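Probable zinc protease PqqL (Escherichia coli, PDB 6OFT) probably acts as a periplasmic zinc metalloendopeptidase of the M16 family, this chain being the first half of the protein. Local coordinates at residues L36-G41 against N197-I202; Q191-P196 against K227-R232; F244-D249 against Q434-E439; R327-Q332 against N438-K443. All coordinates share one frame; numbering follows the deposited sequence.

Contact 1: L36-G41 against N197-I202; sequences LQIHTG and NNMTFI
Q37 and T200 are the hydrogen-bonded pair of two antiparallel strands, Q37 N reaching T200 O at 2.9 Å and T200 N reaching Q37 O at 3.1 Å. The strand axes pass 4.8 Å apart at 158°. Packing is tight and apolar on the face that carries L36, I38, M199 and F201. There I38 and M199 lie side by side and point the same way, with I38 CD1 only 3.8 Å from M199 CG, while L36 CD1 comes across to M199 CB at 4.2 Å; F117 and S121 of helix 107-122 pack against this face. The face of Q37 and T200 is more polar, and the Q37 amide finds its bonds beyond the strands, at S389 and E95. The more open side is that of H39, which is partly exposed. Its CG sits beside the backbone N (chi1 -65°), and the ring reaches T200 with NE2 2.7 Å from OG1, either atom being a possible donor. H39 N bonds N198 O at 3.0 Å. N198 and T40 are themselves buried, and N198 ND2 meets T40 OG1 at 2.8 Å, close to its own amide plane. Strand 199-205 lies between 31-38 and 19-24 in the six-stranded mixed sheet of the M16 peptidase domain, the I38 side chain about 8 Å from that of E57, the predicted proton acceptor of the HxxEH motif.

Contact 2: Q191-P196 against K227-R232; sequences QRWYQP and KAAENR
The indole of W193 carries the methyl of A229 over one face: A229 CB stands 4.0 Å from the centroid of the six-membered ring and 20° off its normal, a CH-pi contact. W193 CG is anti to the carbonyl carbon, beside the backbone N (chi1 -58°), and the indole meets the loop although the bond from CA to CB points away from it. R192 CG lies over the rim of the same face, beside the methyl, 3.7 Å from A229 CB. Polar groups of the loop approach other atoms of the ring, with E230 O near the ring plane 3.4 Å from W193 CH2. The amide of N231 crosses obliquely, its plane 21° from that of the indole; its OD1, near CZ3, is bonded to T40. An alanine in place of W193 would probably leave the A229 methyl without its aromatic partner and open a gap beside A229 and E230. One backbone bond ties the loop to the helix end, A229 N to R192 O at 3.0 Å. Next to it Q195 CB packs on A228 CB at 3.8 Å, whereas the amide of Q195 turns back and gives NE2 to a lone pair of Q191 O at 2.8 Å. R192 NH2 forms a salt bridge with E49. The loop between helix 209-220 and strand 242-248 thereby lies across the C-terminal end of helix 183-193, where the chain leaves for strand 199-205.

Contact 3: F244-D249 against Q434-E439; sequences FNIIND and QMVNNE
Two parallel strands, 244-248 and 434-436, run with axes 4.6 Å apart at 19°, I246 facing Q434, I247 facing M435 and N248 facing V436. I247 bonds the residues flanking its partner, taking Q434 O with its N at 2.7 Å and offering its O to V436 N at 2.9 Å; D249 N to V436 O continues the pattern. On the face of I246, Q434, N248 and V436, the two branches I246 CG2 and V436 CG2 meet at 3.8 Å. I246 and Q434 lie side by side, and a water links Q434 NE2 to N245 O, 2.9 Å from each; that amide nitrogen also bonds L446 O. The pair closes one side of a five-stranded mixed sheet: within this chain strand 242-248 is outermost, and 430-436 is its parallel neighbour, added after some 180 intervening residues. On the other face, I247 CB touches M435 CG at 4.1 Å, where T152 of helix 148-160 packs against both. N248 CG is anti to the backbone N (chi1 -165°) and lies 3.7 Å from V436 CG2. The N248 amide is nearly coplanar with the E439 carboxylate, the planes 4° apart. The long bond of 3.3 Å from N248 ND2 enters the syn lone pair of E439 OE2, an oxygen that also forms a salt bridge with K250.

Contact 4: R327-Q332 against N438-K443; sequences RDDNMQ and NEVAAK
D329 and N438 meet tip to tip at a helix N-cap: N438 precedes helix 439-444, and D329 sits in the type II' turn R327-N330 that leads towards helix 331-348. N438 CG occupies the crowded position between backbone N and carbonyl carbon (chi1 62°), and the two ends of the amide have separate tasks, OD1 capping the helix and ND2 bonding D329. OD1 accepts A441 N at 2.9 Å, from above the carbonyl plane, together with a weaker bond from V440 N. ND2 donates to D329 OD1 at 2.8 Å, almost straight at 172°. The donor bond lies in its own amide plane but meets the carboxylate from above; the two planes are 55° apart. Donor on one side and acceptor on the other leave the amide little freedom to flip. An alanine at N438 would probably leave the A441 amide without its cap and the D329 carboxylate without this donor. D329 CG stands beside its own backbone N. The second carboxylate oxygen, D329 OD2, lies 3.2 Å from N438 OD1, two acceptors with no bond between them. Separately, the N-terminal end of helix 439-444 would probably favour the negative charge of D329. OD2 also abuts V440 CB at 3.4 Å, and OD1 the methyl A441 CB at 3.6 Å. Two residues on from D329, at the start of helix 331-348, M331 bends at chi2 and chi3 rather than extending. Its CG lies 3.5 Å from A441 O, and its SD comes to 4.4 Å from A441 CB.

In the fold
The four contacts form two groups on opposite sides of the chain's centre. Contacts 1 and 2, with centres about 10 Å apart, interlock through T40 OG1 to N231 OD1 and N197 OD1 to A228 N, both 2.8 Å. This pair lies near the predicted active site: the side chain of W193 is about 11 Å from that of E57, and the side chain of T40 about 11 Å from that of H54, a predicted zinc ligand. Contacts 3 and 4 share N438 and E439, their centres about 9 Å apart, and V436 CG1 packs on M331 CE at 3.7 Å. Contact 3 lies in the second sheet and contact 4 at the helix starts beside it, both away from the annotated site; the centres of contacts 1 and 3 are about 40 Å apart.

Contact 1: L36-G41 against N197-I202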
# COMPACT_ATOMS: atom_id res chain seq x y z
N LEU A 36 -5.18 -7.89 14.61
CA LEU A 36 -6.34 -7.10 14.96
C LEU A 36 -6.25 -5.82 14.12
O LEU A 36 -5.30 -5.04 14.25
CB LEU A 36 -6.43 -6.78 16.46
CG LEU A 36 -7.56 -5.80 16.86
CD1 LEU A 36 -8.98 -6.40 16.54
CD2 LEU A 36 -7.43 -5.37 18.33
N GLN A 37 -7.25 -5.62 13.26
CA GLN A 37 -7.30 -4.49 12.35
C GLN A 37 -8.37 -3.47 12.74
O GLN A 37 -9.56 -3.76 12.71
CB GLN A 37 -7.49 -5.01 10.90
CG GLN A 37 -7.77 -3.93 9.84
CD GLN A 37 -8.13 -4.58 8.54
OE1 GLN A 37 -9.14 -5.28 8.43
NE2 GLN A 37 -7.31 -4.39 7.53
N ILE A 38 -7.92 -2.26 13.08
CA ILE A 38 -8.79 -1.13 13.41
C ILE A 38 -8.94 -0.40 12.10
O ILE A 38 -7.94 0.01 11.54
CB ILE A 38 -8.21 -0.20 14.53
CG1 ILE A 38 -7.58 -1.00 15.73
CG2 ILE A 38 -9.25 0.83 15.00
CD1 ILE A 38 -8.44 -2.00 16.51
N HIS A 39 -10.18 -0.19 11.64
CA HIS A 39 -10.42 0.47 10.35
C HIS A 39 -10.32 2.00 10.41
O HIS A 39 -11.05 2.71 9.70
CB HIS A 39 -11.76 0.01 9.76
CG HIS A 39 -11.79 -1.44 9.40
ND1 HIS A 39 -11.69 -1.86 8.09
CD2 HIS A 39 -11.92 -2.53 10.20
CE1 HIS A 39 -11.76 -3.19 8.13
NE2 HIS A 39 -11.90 -3.63 9.38
N THR A 40 -9.40 2.50 11.27
CA THR A 40 -9.15 3.92 11.49
C THR A 40 -7.66 4.12 11.68
O THR A 40 -7.03 3.41 12.48
CB THR A 40 -9.91 4.45 12.73
OG1 THR A 40 -11.31 4.25 12.57
CG2 THR A 40 -9.62 5.94 13.03
N GLY A 41 -7.12 5.10 10.95
CA GLY A 41 -5.75 5.57 11.01
C GLY A 41 -5.70 7.07 11.27
O GLY A 41 -6.60 7.63 11.90
N ASN A 197 -17.60 -2.78 16.00
CA ASN A 197 -18.09 -2.62 14.62
C ASN A 197 -17.06 -1.94 13.67
O ASN A 197 -17.31 -1.87 12.47
CB ASN A 197 -19.44 -1.90 14.61
CG ASN A 197 -19.38 -0.42 14.90
OD1 ASN A 197 -18.51 0.07 15.64
ND2 ASN A 197 -20.30 0.34 14.32
N ASN A 198 -15.93 -1.45 14.22
CA ASN A 198 -14.86 -0.84 13.46
C ASN A 198 -13.63 -1.77 13.51
O ASN A 198 -12.52 -1.35 13.17
CB ASN A 198 -14.54 0.57 14.03
CG ASN A 198 -13.68 1.43 13.14
OD1 ASN A 198 -13.83 1.44 11.92
ND2 ASN A 198 -12.75 2.16 13.73
N MET A 199 -13.84 -3.05 13.89
CA MET A 199 -12.75 -4.03 14.02
C MET A 199 -12.95 -5.31 13.24
O MET A 199 -14.07 -5.83 13.15
CB MET A 199 -12.53 -4.43 15.49
CG MET A 199 -11.98 -3.34 16.35
SD MET A 199 -12.08 -3.90 18.05
CE MET A 199 -11.46 -2.46 18.86
N THR A 200 -11.84 -5.83 12.70
CA THR A 200 -11.76 -7.10 12.01
C THR A 200 -10.59 -7.86 12.61
O THR A 200 -9.48 -7.33 12.65
CB THR A 200 -11.61 -6.92 10.49
OG1 THR A 200 -12.73 -6.17 10.00
CG2 THR A 200 -11.52 -8.26 9.76
N PHE A 201 -10.86 -9.07 13.12
CA PHE A 201 -9.82 -9.96 13.65
C PHE A 201 -9.48 -10.96 12.53
O PHE A 201 -10.38 -11.64 12.02
CB PHE A 201 -10.29 -10.68 14.95
CG PHE A 201 -9.12 -11.34 15.63
CD1 PHE A 201 -8.19 -10.59 16.33
CD2 PHE A 201 -8.93 -12.72 15.55
CE1 PHE A 201 -7.07 -11.20 16.91
CE2 PHE A 201 -7.82 -13.32 16.14
CZ PHE A 201 -6.90 -12.55 16.82
N ILE A 202 -8.20 -11.01 12.11
CA ILE A 202 -7.71 -11.85 11.00
C ILE A 202 -6.85 -13.03 11.49
O ILE A 202 -5.86 -12.82 12.18
CB ILE A 202 -6.98 -10.95 9.96
CG1 ILE A 202 -7.91 -9.81 9.44
CG2 ILE A 202 -6.39 -11.77 8.79
CD1 ILE A 202 -7.20 -8.68 8.72

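Contact 2: Q191-P196 against K227-R232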
# COMPACT_ATOMS: atom_id res chain seq x y z
N GLN A 191 -11.54 5.45 22.70
CA GLN A 191 -12.94 5.05 22.93
C GLN A 191 -13.87 5.44 21.77
O GLN A 191 -14.86 4.75 21.53
CB GLN A 191 -13.44 5.54 24.30
CG GLN A 191 -12.62 4.97 25.46
CD GLN A 191 -13.20 5.19 26.84
OE1 GLN A 191 -13.32 4.25 27.63
NE2 GLN A 191 -13.53 6.42 27.18
N ARG A 192 -13.50 6.47 20.99
CA ARG A 192 -14.25 6.92 19.82
C ARG A 192 -14.17 5.91 18.67
O ARG A 192 -15.18 5.64 18.01
CB ARG A 192 -13.70 8.29 19.33
CG ARG A 192 -14.43 8.90 18.11
CD ARG A 192 -14.60 10.42 18.17
NE ARG A 192 -13.33 11.12 18.36
CZ ARG A 192 -13.04 11.88 19.42
NH1 ARG A 192 -13.94 12.06 20.37
NH2 ARG A 192 -11.86 12.46 19.52
N TRP A 193 -12.95 5.37 18.40
CA TRP A 193 -12.70 4.51 17.25
C TRP A 193 -12.51 3.03 17.56
O TRP A 193 -12.73 2.21 16.66
CB TRP A 193 -11.49 5.06 16.47
CG TRP A 193 -11.69 6.48 16.01
CD1 TRP A 193 -11.11 7.60 16.55
CD2 TRP A 193 -12.60 6.93 15.00
NE1 TRP A 193 -11.58 8.72 15.90
CE2 TRP A 193 -12.48 8.34 14.94
CE3 TRP A 193 -13.48 6.29 14.12
CZ2 TRP A 193 -13.22 9.12 14.03
CZ3 TRP A 193 -14.19 7.05 13.20
CH2 TRP A 193 -14.05 8.45 13.16
N TYR A 194 -12.06 2.68 18.78
CA TYR A 194 -11.84 1.27 19.17
C TYR A 194 -13.09 0.66 19.78
O TYR A 194 -13.20 0.52 21.01
CB TYR A 194 -10.61 1.10 20.10
CG TYR A 194 -9.26 1.27 19.43
CD1 TYR A 194 -8.91 2.47 18.82
CD2 TYR A 194 -8.30 0.27 19.50
CE1 TYR A 194 -7.66 2.65 18.23
CE2 TYR A 194 -7.02 0.45 18.96
CZ TYR A 194 -6.71 1.64 18.33
OH TYR A 194 -5.47 1.82 17.76
N GLN A 195 -14.05 0.36 18.91
CA GLN A 195 -15.33 -0.28 19.24
C GLN A 195 -15.51 -1.44 18.26
O GLN A 195 -14.94 -1.35 17.17
CB GLN A 195 -16.50 0.73 19.23
CG GLN A 195 -16.41 1.83 20.33
CD GLN A 195 -16.15 1.36 21.76
OE1 GLN A 195 -16.38 0.21 22.12
NE2 GLN A 195 -15.65 2.24 22.62
N PRO A 196 -16.20 -2.56 18.65
CA PRO A 196 -16.22 -3.77 17.80
C PRO A 196 -16.63 -3.63 16.34
O PRO A 196 -16.02 -4.30 15.52
CB PRO A 196 -17.17 -4.72 18.54
CG PRO A 196 -17.00 -4.34 19.95
CD PRO A 196 -16.85 -2.84 19.95
N LYS A 227 -20.84 1.18 19.40
CA LYS A 227 -20.69 1.59 18.01
C LYS A 227 -19.60 2.66 17.96
O LYS A 227 -19.63 3.62 18.74
CB LYS A 227 -22.01 2.18 17.46
CG LYS A 227 -23.24 1.29 17.63
CD LYS A 227 -23.49 0.40 16.43
CE LYS A 227 -24.84 0.68 15.81
NZ LYS A 227 -25.16 -0.28 14.72
N ALA A 228 -18.64 2.50 17.04
CA ALA A 228 -17.59 3.51 16.87
C ALA A 228 -18.20 4.68 16.10
O ALA A 228 -19.32 4.56 15.57
CB ALA A 228 -16.43 2.92 16.07
N ALA A 229 -17.48 5.82 16.04
CA ALA A 229 -17.90 6.98 15.23
C ALA A 229 -17.76 6.57 13.76
O ALA A 229 -17.01 5.63 13.47
CB ALA A 229 -17.01 8.18 15.51
N GLU A 230 -18.50 7.21 12.84
CA GLU A 230 -18.38 6.84 11.43
C GLU A 230 -17.10 7.38 10.82
O GLU A 230 -16.73 8.53 11.08
CB GLU A 230 -19.63 7.22 10.61
CG GLU A 230 -19.93 8.71 10.50
CD GLU A 230 -20.94 9.11 9.45
OE1 GLU A 230 -20.68 10.11 8.73
OE2 GLU A 230 -21.99 8.44 9.34
N ASN A 231 -16.39 6.55 10.05
CA ASN A 231 -15.17 6.98 9.37
C ASN A 231 -15.58 7.89 8.23
O ASN A 231 -16.41 7.50 7.41
CB ASN A 231 -14.37 5.79 8.83
CG ASN A 231 -13.60 5.06 9.90
OD1 ASN A 231 -12.59 5.56 10.44
ND2 ASN A 231 -14.05 3.86 10.24
N ARG A 232 -15.07 9.13 8.22
CA ARG A 232 -15.39 10.10 7.17
C ARG A 232 -14.56 9.79 5.94
O ARG A 232 -13.51 9.14 6.04
CB ARG A 232 -15.13 11.53 7.66
CG ARG A 232 -16.09 12.00 8.75
CD ARG A 232 -15.51 13.17 9.52
NE ARG A 232 -15.48 14.40 8.74
CZ ARG A 232 -14.86 15.52 9.12
NH1 ARG A 232 -14.21 15.57 10.27
NH2 ARG A 232 -14.88 16.59 8.34

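Contact 3: F244-D249 against Q434-E439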
# COMPACT_ATOMS: atom_id res chain seq x y z
N PHE A 244 6.25 20.83 -12.14
CA PHE A 244 7.63 20.43 -12.39
C PHE A 244 8.40 20.46 -11.09
O PHE A 244 8.27 21.41 -10.33
CB PHE A 244 8.30 21.39 -13.41
CG PHE A 244 7.75 21.30 -14.81
CD1 PHE A 244 6.64 22.05 -15.19
CD2 PHE A 244 8.38 20.51 -15.77
CE1 PHE A 244 6.12 21.95 -16.48
CE2 PHE A 244 7.87 20.43 -17.07
CZ PHE A 244 6.75 21.15 -17.41
N ASN A 245 9.23 19.43 -10.86
CA ASN A 245 10.05 19.35 -9.65
C ASN A 245 11.43 18.74 -9.90
O ASN A 245 11.57 17.86 -10.75
CB ASN A 245 9.34 18.51 -8.57
CG ASN A 245 9.92 18.69 -7.18
OD1 ASN A 245 10.58 19.68 -6.88
ND2 ASN A 245 9.69 17.75 -6.30
N ILE A 246 12.43 19.21 -9.16
CA ILE A 246 13.78 18.64 -9.20
C ILE A 246 14.11 18.32 -7.75
O ILE A 246 14.01 19.20 -6.89
CB ILE A 246 14.86 19.51 -9.91
CG1 ILE A 246 14.51 19.80 -11.39
CG2 ILE A 246 16.27 18.85 -9.80
CD1 ILE A 246 15.32 21.04 -12.02
N ILE A 247 14.40 17.03 -7.46
CA ILE A 247 14.75 16.58 -6.12
C ILE A 247 16.26 16.48 -6.07
O ILE A 247 16.85 15.63 -6.75
CB ILE A 247 14.04 15.27 -5.68
CG1 ILE A 247 12.50 15.41 -5.78
CG2 ILE A 247 14.49 14.85 -4.25
CD1 ILE A 247 11.73 14.18 -5.57
N ASN A 248 16.89 17.36 -5.30
CA ASN A 248 18.33 17.37 -5.14
C ASN A 248 18.69 16.81 -3.75
O ASN A 248 18.41 17.45 -2.73
CB ASN A 248 18.90 18.79 -5.35
CG ASN A 248 20.39 18.86 -5.58
OD1 ASN A 248 21.19 18.06 -5.05
ND2 ASN A 248 20.82 19.84 -6.36
N ASP A 249 19.26 15.59 -3.73
CA ASP A 249 19.68 14.91 -2.49
C ASP A 249 20.94 14.11 -2.77
O ASP A 249 20.90 13.14 -3.53
CB ASP A 249 18.56 14.03 -1.92
CG ASP A 249 18.69 13.62 -0.45
OD1 ASP A 249 17.66 13.52 0.24
OD2 ASP A 249 19.84 13.38 0.01
N GLN A 434 12.60 15.28 -11.78
CA GLN A 434 13.98 14.87 -11.96
C GLN A 434 14.63 14.68 -10.61
O GLN A 434 14.34 15.43 -9.69
CB GLN A 434 14.78 15.86 -12.81
CG GLN A 434 14.56 15.65 -14.31
CD GLN A 434 15.03 16.80 -15.13
OE1 GLN A 434 15.94 16.68 -15.96
NE2 GLN A 434 14.41 17.95 -14.95
N MET A 435 15.51 13.69 -10.51
CA MET A 435 16.24 13.39 -9.28
C MET A 435 17.72 13.53 -9.57
O MET A 435 18.19 12.98 -10.56
CB MET A 435 15.88 12.00 -8.76
CG MET A 435 14.51 11.97 -8.11
SD MET A 435 13.97 10.33 -7.59
CE MET A 435 15.14 10.00 -6.20
N VAL A 436 18.41 14.37 -8.78
CA VAL A 436 19.84 14.67 -8.92
C VAL A 436 20.57 14.47 -7.58
O VAL A 436 19.99 14.73 -6.52
CB VAL A 436 20.14 16.03 -9.59
CG1 VAL A 436 19.66 16.04 -11.04
CG2 VAL A 436 19.55 17.21 -8.82
N ASN A 437 21.82 13.97 -7.62
CA ASN A 437 22.58 13.69 -6.39
C ASN A 437 23.95 14.37 -6.32
O ASN A 437 24.70 14.16 -5.37
CB ASN A 437 22.69 12.18 -6.13
CG ASN A 437 23.35 11.36 -7.21
OD1 ASN A 437 23.99 11.87 -8.14
ND2 ASN A 437 23.20 10.06 -7.09
N ASN A 438 24.28 15.20 -7.32
CA ASN A 438 25.53 15.96 -7.38
C ASN A 438 25.27 17.21 -8.21
O ASN A 438 24.22 17.30 -8.87
CB ASN A 438 26.70 15.12 -7.93
CG ASN A 438 26.52 14.62 -9.34
OD1 ASN A 438 26.69 15.36 -10.31
ND2 ASN A 438 26.17 13.35 -9.47
N GLU A 439 26.20 18.17 -8.19
CA GLU A 439 26.04 19.42 -8.92
C GLU A 439 26.28 19.29 -10.43
O GLU A 439 25.87 20.18 -11.17
CB GLU A 439 26.85 20.57 -8.28
CG GLU A 439 26.26 21.06 -6.96
CD GLU A 439 24.74 21.22 -6.92
OE1 GLU A 439 24.23 22.19 -7.52
OE2 GLU A 439 24.06 20.36 -6.30
O HOH W 1 11.81 18.20 -13.62

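Contact 4: R327-Q332 against N438-K443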
# COMPACT_ATOMS: atom_id res chain seq x y z
N ARG A 327 22.17 7.31 -16.84
CA ARG A 327 23.51 6.75 -16.85
C ARG A 327 24.37 7.90 -16.30
O ARG A 327 24.52 8.92 -16.98
CB ARG A 327 23.91 6.38 -18.29
CG ARG A 327 25.35 5.95 -18.45
CD ARG A 327 25.67 5.72 -19.92
NE ARG A 327 26.97 5.08 -20.11
CZ ARG A 327 27.18 3.77 -20.05
NH1 ARG A 327 28.40 3.28 -20.23
NH2 ARG A 327 26.17 2.94 -19.79
N ASP A 328 24.83 7.76 -15.04
CA ASP A 328 25.62 8.75 -14.30
C ASP A 328 24.84 10.07 -14.09
O ASP A 328 23.84 10.08 -13.35
CB ASP A 328 27.00 9.01 -14.96
CG ASP A 328 27.85 7.77 -15.16
OD1 ASP A 328 28.12 7.06 -14.16
OD2 ASP A 328 28.28 7.52 -16.32
N ASP A 329 25.28 11.15 -14.77
CA ASP A 329 24.73 12.51 -14.71
C ASP A 329 24.11 12.93 -16.06
O ASP A 329 23.74 14.09 -16.23
CB ASP A 329 25.85 13.49 -14.30
CG ASP A 329 26.52 13.14 -12.98
OD1 ASP A 329 25.87 12.48 -12.14
OD2 ASP A 329 27.69 13.53 -12.79
N ASN A 330 23.97 11.98 -16.99
CA ASN A 330 23.44 12.23 -18.32
C ASN A 330 21.91 12.38 -18.29
O ASN A 330 21.17 11.46 -18.66
CB ASN A 330 23.95 11.17 -19.32
CG ASN A 330 25.46 10.99 -19.34
OD1 ASN A 330 26.25 11.86 -18.91
ND2 ASN A 330 25.91 9.85 -19.84
N MET A 331 21.45 13.56 -17.84
CA MET A 331 20.03 13.90 -17.73
C MET A 331 19.34 14.04 -19.08
O MET A 331 18.16 13.70 -19.20
CB MET A 331 19.81 15.14 -16.84
CG MET A 331 20.40 15.02 -15.43
SD MET A 331 19.85 13.58 -14.49
CE MET A 331 18.25 14.15 -13.93
N GLN A 332 20.07 14.50 -20.11
CA GLN A 332 19.55 14.68 -21.47
C GLN A 332 19.17 13.34 -22.11
O GLN A 332 18.09 13.23 -22.69
CB GLN A 332 20.53 15.46 -22.34
CG GLN A 332 19.90 16.08 -23.59
CD GLN A 332 19.02 17.26 -23.25
OE1 GLN A 332 19.46 18.26 -22.67
NE2 GLN A 332 17.75 17.17 -23.62
N ASN A 438 24.28 15.20 -7.32
CA ASN A 438 25.53 15.96 -7.38
C ASN A 438 25.27 17.21 -8.21
O ASN A 438 24.22 17.30 -8.87
CB ASN A 438 26.70 15.12 -7.93
CG ASN A 438 26.52 14.62 -9.34
OD1 ASN A 438 26.69 15.36 -10.31
ND2 ASN A 438 26.17 13.35 -9.47
N GLU A 439 26.20 18.17 -8.19
CA GLU A 439 26.04 19.42 -8.92
C GLU A 439 26.28 19.29 -10.43
O GLU A 439 25.87 20.18 -11.17
CB GLU A 439 26.85 20.57 -8.28
CG GLU A 439 26.26 21.06 -6.96
CD GLU A 439 24.74 21.22 -6.92
OE1 GLU A 439 24.23 22.19 -7.52
OE2 GLU A 439 24.06 20.36 -6.30
N VAL A 440 26.89 18.17 -10.90
CA VAL A 440 27.07 17.95 -12.35
C VAL A 440 25.68 17.55 -12.93
O VAL A 440 25.23 18.17 -13.89
CB VAL A 440 28.17 16.90 -12.71
CG1 VAL A 440 28.36 16.80 -14.22
CG2 VAL A 440 29.49 17.21 -12.01
N ALA A 441 24.99 16.58 -12.29
CA ALA A 441 23.64 16.17 -12.72
C ALA A 441 22.63 17.31 -12.52
O ALA A 441 21.73 17.47 -13.35
CB ALA A 441 23.19 14.92 -11.98
N ALA A 442 22.81 18.12 -11.44
CA ALA A 442 21.96 19.28 -11.10
C ALA A 442 22.02 20.33 -12.19
O ALA A 442 20.98 20.91 -12.54
CB ALA A 442 22.36 19.88 -9.76
N LYS A 443 23.23 20.58 -12.72
CA LYS A 443 23.49 21.52 -13.82
C LYS A 443 22.97 20.92 -15.13
O LYS A 443 22.58 21.67 -16.03
CB LYS A 443 25.02 21.81 -13.90
CG LYS A 443 25.47 22.84 -14.95
CD LYS A 443 25.42 24.28 -14.43
CE LYS A 443 26.41 25.19 -15.14
NZ LYS A 443 26.02 25.47 -16.55